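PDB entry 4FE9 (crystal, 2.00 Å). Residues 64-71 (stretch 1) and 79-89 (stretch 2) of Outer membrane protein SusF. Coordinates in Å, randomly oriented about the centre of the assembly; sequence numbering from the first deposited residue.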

ATOM      1  N   LYS A  64     -34.549  -7.603  35.422  1.00 21.11           N
ATOM      2  CA  LYS A  64     -34.063  -6.458  34.682  1.00 19.52           C
ATOM      3  C   LYS A  64     -33.106  -6.920  33.591  1.00 17.55           C
ATOM      4  O   LYS A  64     -32.532  -7.990  33.683  1.00 15.36           O
ATOM      5  CB  LYS A  64     -33.318  -5.518  35.625  1.00 19.31           C
ATOM      6  CG  LYS A  64     -34.190  -4.499  36.298  1.00 19.67           C
ATOM      7  CD  LYS A  64     -33.312  -3.479  36.969  1.00 13.41           C
ATOM      8  CE  LYS A  64     -34.070  -2.684  37.958  1.00 15.01           C
ATOM      9  NZ  LYS A  64     -33.124  -1.831  38.718  1.00 18.05           N
ATOM     10  N   ILE A  65     -32.909  -6.073  32.583  1.00 16.57           N
ATOM     11  CA  ILE A  65     -31.970  -6.355  31.496  1.00 14.33           C
ATOM     12  C   ILE A  65     -30.792  -5.401  31.616  1.00 14.83           C
ATOM     13  O   ILE A  65     -30.982  -4.203  31.706  1.00 15.63           O
ATOM     14  CB  ILE A  65     -32.640  -6.159  30.117  1.00 15.08           C
ATOM     15  CG1 ILE A  65     -33.837  -7.129  29.935  1.00 15.93           C
ATOM     16  CG2 ILE A  65     -31.616  -6.296  28.982  1.00 12.98           C
ATOM     17  CD1 ILE A  65     -33.466  -8.614  30.009  1.00 17.90           C
ATOM     18  N   ALA A  66     -29.572  -5.948  31.642  1.00 14.88           N
ATOM     19  CA  ALA A  66     -28.359  -5.129  31.560  1.00 15.03           C
ATOM     20  C   ALA A  66     -27.655  -5.417  30.270  1.00 14.07           C
ATOM     21  O   ALA A  66     -27.517  -6.581  29.879  1.00 14.32           O
ATOM     22  CB  ALA A  66     -27.418  -5.429  32.746  1.00 15.19           C
ATOM     23  N   VAL A  67     -27.064  -4.389  29.678  1.00 13.14           N
ATOM     24  CA  VAL A  67     -26.363  -4.575  28.410  1.00 12.99           C
ATOM     25  C   VAL A  67     -24.887  -4.570  28.616  1.00 13.09           C
ATOM     26  O   VAL A  67     -24.338  -3.578  29.053  1.00 13.33           O
ATOM     27  CB  VAL A  67     -26.802  -3.506  27.318  1.00 12.28           C
ATOM     28  CG1 VAL A  67     -26.134  -3.788  25.988  1.00 10.13           C
ATOM     29  CG2 VAL A  67     -28.277  -3.539  27.142  1.00 12.96           C
ATOM     30  N   ASN A  68     -24.259  -5.743  28.444  1.00 13.96           N
ATOM     31  CA  ASN A  68     -22.806  -5.919  28.662  1.00 14.18           C
ATOM     32  C   ASN A  68     -22.007  -5.365  27.492  1.00 14.23           C
ATOM     33  O   ASN A  68     -20.880  -4.930  27.657  1.00 12.92           O
ATOM     34  CB  ASN A  68     -22.440  -7.428  28.815  1.00 14.51           C
ATOM     35  CG  ASN A  68     -23.248  -8.106  29.861  1.00 17.28           C
ATOM     36  OD1 ASN A  68     -23.470  -7.546  30.941  1.00 24.71           O
ATOM     37  ND2 ASN A  68     -23.849  -9.240  29.502  1.00 21.66           N
ATOM     38  N   SER A  69     -22.538  -5.488  26.287  1.00 13.69           N
ATOM     39  CA  SER A  69     -21.887  -4.814  25.151  1.00 14.91           C
ATOM     40  C   SER A  69     -22.819  -4.699  23.969  1.00 13.77           C
ATOM     41  O   SER A  69     -23.777  -5.443  23.883  1.00 13.34           O
ATOM     42  CB  SER A  69     -20.593  -5.529  24.761  1.00 14.51           C
ATOM     43  OG  SER A  69     -20.853  -6.768  24.146  1.00 21.20           O
ATOM     44  N   LEU A  70     -22.715  -3.583  23.254  1.00 13.26           N
ATOM     45  CA  LEU A  70     -23.424  -3.429  21.981  1.00 12.92           C
ATOM     46  C   LEU A  70     -22.424  -3.059  20.915  1.00 13.32           C
ATOM     47  O   LEU A  70     -21.745  -2.044  21.024  1.00 15.29           O
ATOM     48  CB  LEU A  70     -24.485  -2.349  22.101  1.00 12.24           C
ATOM     49  CG  LEU A  70     -25.364  -2.098  20.869  1.00 14.29           C
ATOM     50  CD1 LEU A  70     -26.706  -1.526  21.253  1.00 15.82           C
ATOM     51  CD2 LEU A  70     -24.657  -1.153  19.951  1.00 18.05           C
ATOM     52  N   THR A  71     -22.194  -3.951  19.979  1.00 13.76           N
ATOM     53  CA  THR A  71     -21.160  -3.707  19.010  1.00 15.06           C
ATOM     54  C   THR A  71     -21.732  -3.608  17.596  1.00 14.15           C
ATOM     55  O   THR A  71     -22.823  -4.065  17.347  1.00 15.14           O
ATOM     56  CB  THR A  71     -20.035  -4.765  19.086  1.00 13.93           C
ATOM     57  OG1 THR A  71     -20.501  -5.997  18.555  1.00 20.40           O
ATOM     58  CG2 THR A  71     -19.612  -4.988  20.484  1.00 17.80           C
ATOM     59  N   PRO A  79     -22.088   4.895  21.997  1.00 13.59           N
ATOM     60  CA  PRO A  79     -23.014   5.240  23.066  1.00 13.20           C
ATOM     61  C   PRO A  79     -24.463   4.808  22.711  1.00 13.02           C
ATOM     62  O   PRO A  79     -24.909   5.023  21.601  1.00 12.67           O
ATOM     63  CB  PRO A  79     -22.922   6.777  23.132  1.00 12.14           C
ATOM     64  CG  PRO A  79     -21.572   7.099  22.551  1.00 15.36           C
ATOM     65  CD  PRO A  79     -21.326   6.059  21.503  1.00 12.94           C
ATOM     66  N   PHE A  80     -25.220   4.345  23.697  1.00 11.95           N
ATOM     67  CA  PHE A  80     -26.580   3.868  23.423  1.00 12.60           C
ATOM     68  C   PHE A  80     -27.413   4.021  24.651  1.00 14.04           C
ATOM     69  O   PHE A  80     -26.868   4.189  25.753  1.00 14.21           O
ATOM     70  CB  PHE A  80     -26.570   2.385  22.925  1.00 10.94           C
ATOM     71  CG  PHE A  80     -26.194   1.385  23.989  1.00 12.65           C
ATOM     72  CD1 PHE A  80     -24.850   1.149  24.304  1.00 14.11           C
ATOM     73  CD2 PHE A  80     -27.190   0.757  24.763  1.00  7.50           C
ATOM     74  CE1 PHE A  80     -24.496   0.241  25.321  1.00 18.09           C
ATOM     75  CE2 PHE A  80     -26.852  -0.037  25.873  1.00 11.83           C
ATOM     76  CZ  PHE A  80     -25.510  -0.333  26.134  1.00  6.43           C
ATOM     77  N   SER A  81     -28.729   4.046  24.478  1.00 14.15           N
ATOM     78  CA  SER A  81     -29.625   3.962  25.604  1.00 16.47           C
ATOM     79  C   SER A  81     -30.694   2.913  25.304  1.00 16.19           C
ATOM     80  O   SER A  81     -30.810   2.458  24.178  1.00 16.02           O
ATOM     81  CB  SER A  81     -30.268   5.330  25.868  1.00 16.04           C
ATOM     82  OG  SER A  81     -31.183   5.648  24.828  1.00 18.67           O
ATOM     83  N   MET A  82     -31.402   2.464  26.333  1.00 16.50           N
ATOM     84  CA  MET A  82     -32.383   1.396  26.161  1.00 15.58           C
ATOM     85  C   MET A  82     -33.671   1.793  26.880  1.00 17.14           C
ATOM     86  O   MET A  82     -33.612   2.306  27.963  1.00 17.12           O
ATOM     87  CB  MET A  82     -31.814   0.072  26.719  1.00 14.98           C
ATOM     88  CG  MET A  82     -32.820  -1.068  26.779  1.00 15.77           C
ATOM     89  SD  MET A  82     -32.223  -2.533  27.717  1.00 21.62           S
ATOM     90  CE  MET A  82     -32.639  -2.026  29.426  1.00 18.09           C
ATOM     91  N   THR A  83     -34.808   1.773  26.183  1.00 17.42           N
ATOM     92  CA  THR A  83     -36.028   2.345  26.765  1.00 18.44           C
ATOM     93  C   THR A  83     -36.667   1.331  27.726  1.00 19.85           C
ATOM     94  O   THR A  83     -36.239   0.167  27.779  1.00 18.76           O
ATOM     95  CB  THR A  83     -37.034   2.695  25.716  1.00 18.69           C
ATOM     96  OG1 THR A  83     -37.543   1.490  25.120  1.00 18.23           O
ATOM     97  CG2 THR A  83     -36.410   3.597  24.633  1.00 19.55           C
ATOM     98  N   GLU A  84     -37.786   1.716  28.341  1.00 20.22           N
ATOM     99  CA  GLU A  84     -38.465   0.833  29.300  1.00 23.94           C
ATOM    100  C   GLU A  84     -39.002  -0.405  28.604  1.00 23.40           C
ATOM    101  O   GLU A  84     -39.061  -1.476  29.195  1.00 25.16           O
ATOM    102  CB  GLU A  84     -39.603   1.566  29.999  1.00 22.75           C
ATOM    103  CG  GLU A  84     -39.151   2.329  31.253  1.00 32.16           C
ATOM    104  CD  GLU A  84     -40.327   2.826  32.107  1.00 50.25           C
ATOM    105  OE1 GLU A  84     -40.170   3.877  32.780  1.00 53.50           O
ATOM    106  OE2 GLU A  84     -41.396   2.146  32.123  1.00 51.38           O
ATOM    107  N   ASP A  85     -39.299  -0.259  27.317  1.00 23.91           N
ATOM    108  CA  ASP A  85     -39.776  -1.348  26.492  1.00 23.88           C
ATOM    109  C   ASP A  85     -38.636  -2.094  25.775  1.00 21.49           C
ATOM    110  O   ASP A  85     -38.879  -2.877  24.857  1.00 21.90           O
ATOM    111  CB  ASP A  85     -40.765  -0.815  25.458  1.00 24.61           C
ATOM    112  CG  ASP A  85     -42.056  -1.599  25.448  1.00 32.42           C
ATOM    113  OD1 ASP A  85     -42.061  -2.743  24.899  1.00 49.01           O
ATOM    114  OD2 ASP A  85     -42.999  -1.172  26.164  1.00 47.37           O
ATOM    115  N   HIS A  86     -37.407  -1.858  26.212  1.00 19.24           N
ATOM    116  CA  HIS A  86     -36.248  -2.595  25.701  1.00 17.07           C
ATOM    117  C   HIS A  86     -36.034  -2.356  24.200  1.00 15.48           C
ATOM    118  O   HIS A  86     -35.522  -3.215  23.493  1.00 14.59           O
ATOM    119  CB  HIS A  86     -36.359  -4.099  26.034  1.00 17.01           C
ATOM    120  CG  HIS A  86     -36.424  -4.386  27.505  1.00 21.84           C
ATOM    121  ND1 HIS A  86     -37.592  -4.751  28.138  1.00 28.30           N
ATOM    122  CD2 HIS A  86     -35.496  -4.236  28.487  1.00 26.97           C
ATOM    123  CE1 HIS A  86     -37.373  -4.860  29.439  1.00 35.15           C
ATOM    124  NE2 HIS A  86     -36.119  -4.519  29.681  1.00 29.39           N
ATOM    125  N   VAL A  87     -36.241  -1.114  23.785  1.00 13.87           N
ATOM    126  CA  VAL A  87     -35.758  -0.638  22.493  1.00 12.77           C
ATOM    127  C   VAL A  87     -34.426   0.091  22.643  1.00 11.24           C
ATOM    128  O   VAL A  87     -34.226   0.810  23.602  1.00 13.16           O
ATOM    129  CB  VAL A  87     -36.804   0.306  21.811  1.00 11.96           C
ATOM    130  CG1 VAL A  87     -36.306   0.759  20.465  1.00 12.87           C
ATOM    131  CG2 VAL A  87     -38.125  -0.404  21.674  1.00 10.49           C
ATOM    132  N   PHE A  88     -33.474  -0.249  21.781  1.00 10.51           N
ATOM    133  CA  PHE A  88     -32.120   0.314  21.813  1.00 10.60           C
ATOM    134  C   PHE A  88     -31.997   1.514  20.893  1.00 11.25           C
ATOM    135  O   PHE A  88     -32.382   1.458  19.702  1.00 11.05           O
ATOM    136  CB  PHE A  88     -31.090  -0.763  21.439  1.00  9.48           C
ATOM    137  CG  PHE A  88     -31.084  -1.924  22.379  1.00  9.72           C
ATOM    138  CD1 PHE A  88     -30.253  -1.907  23.510  1.00 21.03           C
ATOM    139  CD2 PHE A  88     -32.075  -2.891  22.307  1.00 13.05           C
ATOM    140  CE1 PHE A  88     -30.351  -2.903  24.484  1.00 20.26           C
ATOM    141  CE2 PHE A  88     -32.172  -3.900  23.272  1.00 17.65           C
ATOM    142  CZ  PHE A  88     -31.314  -3.896  24.365  1.00 18.35           C
ATOM    143  N   LYS A  89     -31.582   2.636  21.471  1.00 11.81           N
ATOM    144  CA  LYS A  89     -31.495   3.923  20.748  1.00 11.69           C
ATOM    145  C   LYS A  89     -30.047   4.398  20.675  1.00 12.76           C
ATOM    146  O   LYS A  89     -29.281   4.255  21.657  1.00 11.08           O
ATOM    147  CB  LYS A  89     -32.313   4.977  21.477  1.00 11.52           C
ATOM    148  CG  LYS A  89     -33.806   4.771  21.442  1.00 15.24           C
ATOM    149  CD  LYS A  89     -34.500   6.086  21.739  1.00 29.73           C
ATOM    150  CE  LYS A  89     -35.867   5.854  22.333  1.00 42.04           C
ATOM    151  NZ  LYS A  89     -36.787   7.005  22.091  1.00 47.50           N
TER
HETATM  152  O   HOH W   1     -35.158  -3.850  32.390  1.00 16.76           O

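The two stretches are held together by side-chain packing and one bridging water. No direct hydrogen bond crosses between them. Their nearest CA pairs lie 8 to 9 Å apart: Ile65 CA to His86 CA is 8.1 Å, and Val67 CA to Met82 CA is 8.8 Å. That spacing is too wide for backbone pairing and leaves room for a layer of side chains. About 364 Å² is buried, counting both sides.

Stretch 1 alternates in the manner of a strand. Ile65 and Val67 point toward stretch 2, while Ala66 points away. The chain turns a corner at Asn68. Asn68 and Ser69 point away, and Leu70 then points toward stretch 2 again. The three inward residues are all aliphatic, and each gives a similar area to the contact.

Stretch 2 is a hairpin. Ser81 and Lys89 pair through both backbone hydrogen bonds, Ser81 N to Lys89 O at 2.9 Å and Lys89 N to Ser81 O at 2.8 Å. Thr83 N bonds to Val87 O at 2.8 Å. A type I turn from Thr83 to His86 is closed by His86 N to Thr83 O, also 2.8 Å. Thr83 is in the p rotamer, and its OG1 accepts from Val87 N at 3.2 Å and, weakly, from Asp85 N at 3.3 Å. His86 has positive phi (63°), and its CB points toward stretch 1.

Val67 is a centre of the packing. With chi1 t, both methyls touch the Phe80 ring, and CG2 also reaches Phe88 and Met82. CG1 lies 3.5 Å from Phe80 CZ. CG2 meets the edge of the Phe88 ring, 3.4 Å from CE1, and is also 4.1 Å from Met82 SD. A short branched side chain fits here because its methyls reach these neighbours directly from CB.

Leu70 is buried, with chi1 and chi2 both t. Its CD1 sits over one face of the Phe80 ring, 4.0 Å from CG, and the same methyl is 4.2 Å from Phe88 CD1. Phe80 adopts chi1 p with chi2 at -82°, which puts one face of the ring against Leu70 CD1 and brings CZ, at its tip, to Val67 CG1. Phe88 takes chi1 m with chi2 at -90°. Its ring is buried, as suits a side chain with no polar group to satisfy.

Met82 is extended through chi1 and chi2, both t, then bends at chi3 p (84°). The extended part carries SD to within 4.0 Å of Ile65 CG2. The bend places CE 3.6 Å from the backbone O of Ile65. A flexible, unbranched chain can follow such a path.

Ile65 has chi1 and chi2 both m. Its CG1 approaches His86 NE2 at 3.5 Å, a van der Waals contact oblique to the ring. The imidazole has chi1 m and remains partly exposed. Its NE2 is 3.0 Å from water 1, which accepts a hydrogen bond from Ile65 N at 3.2 Å. This water therefore links a ring nitrogen of stretch 2 to the backbone of stretch 1.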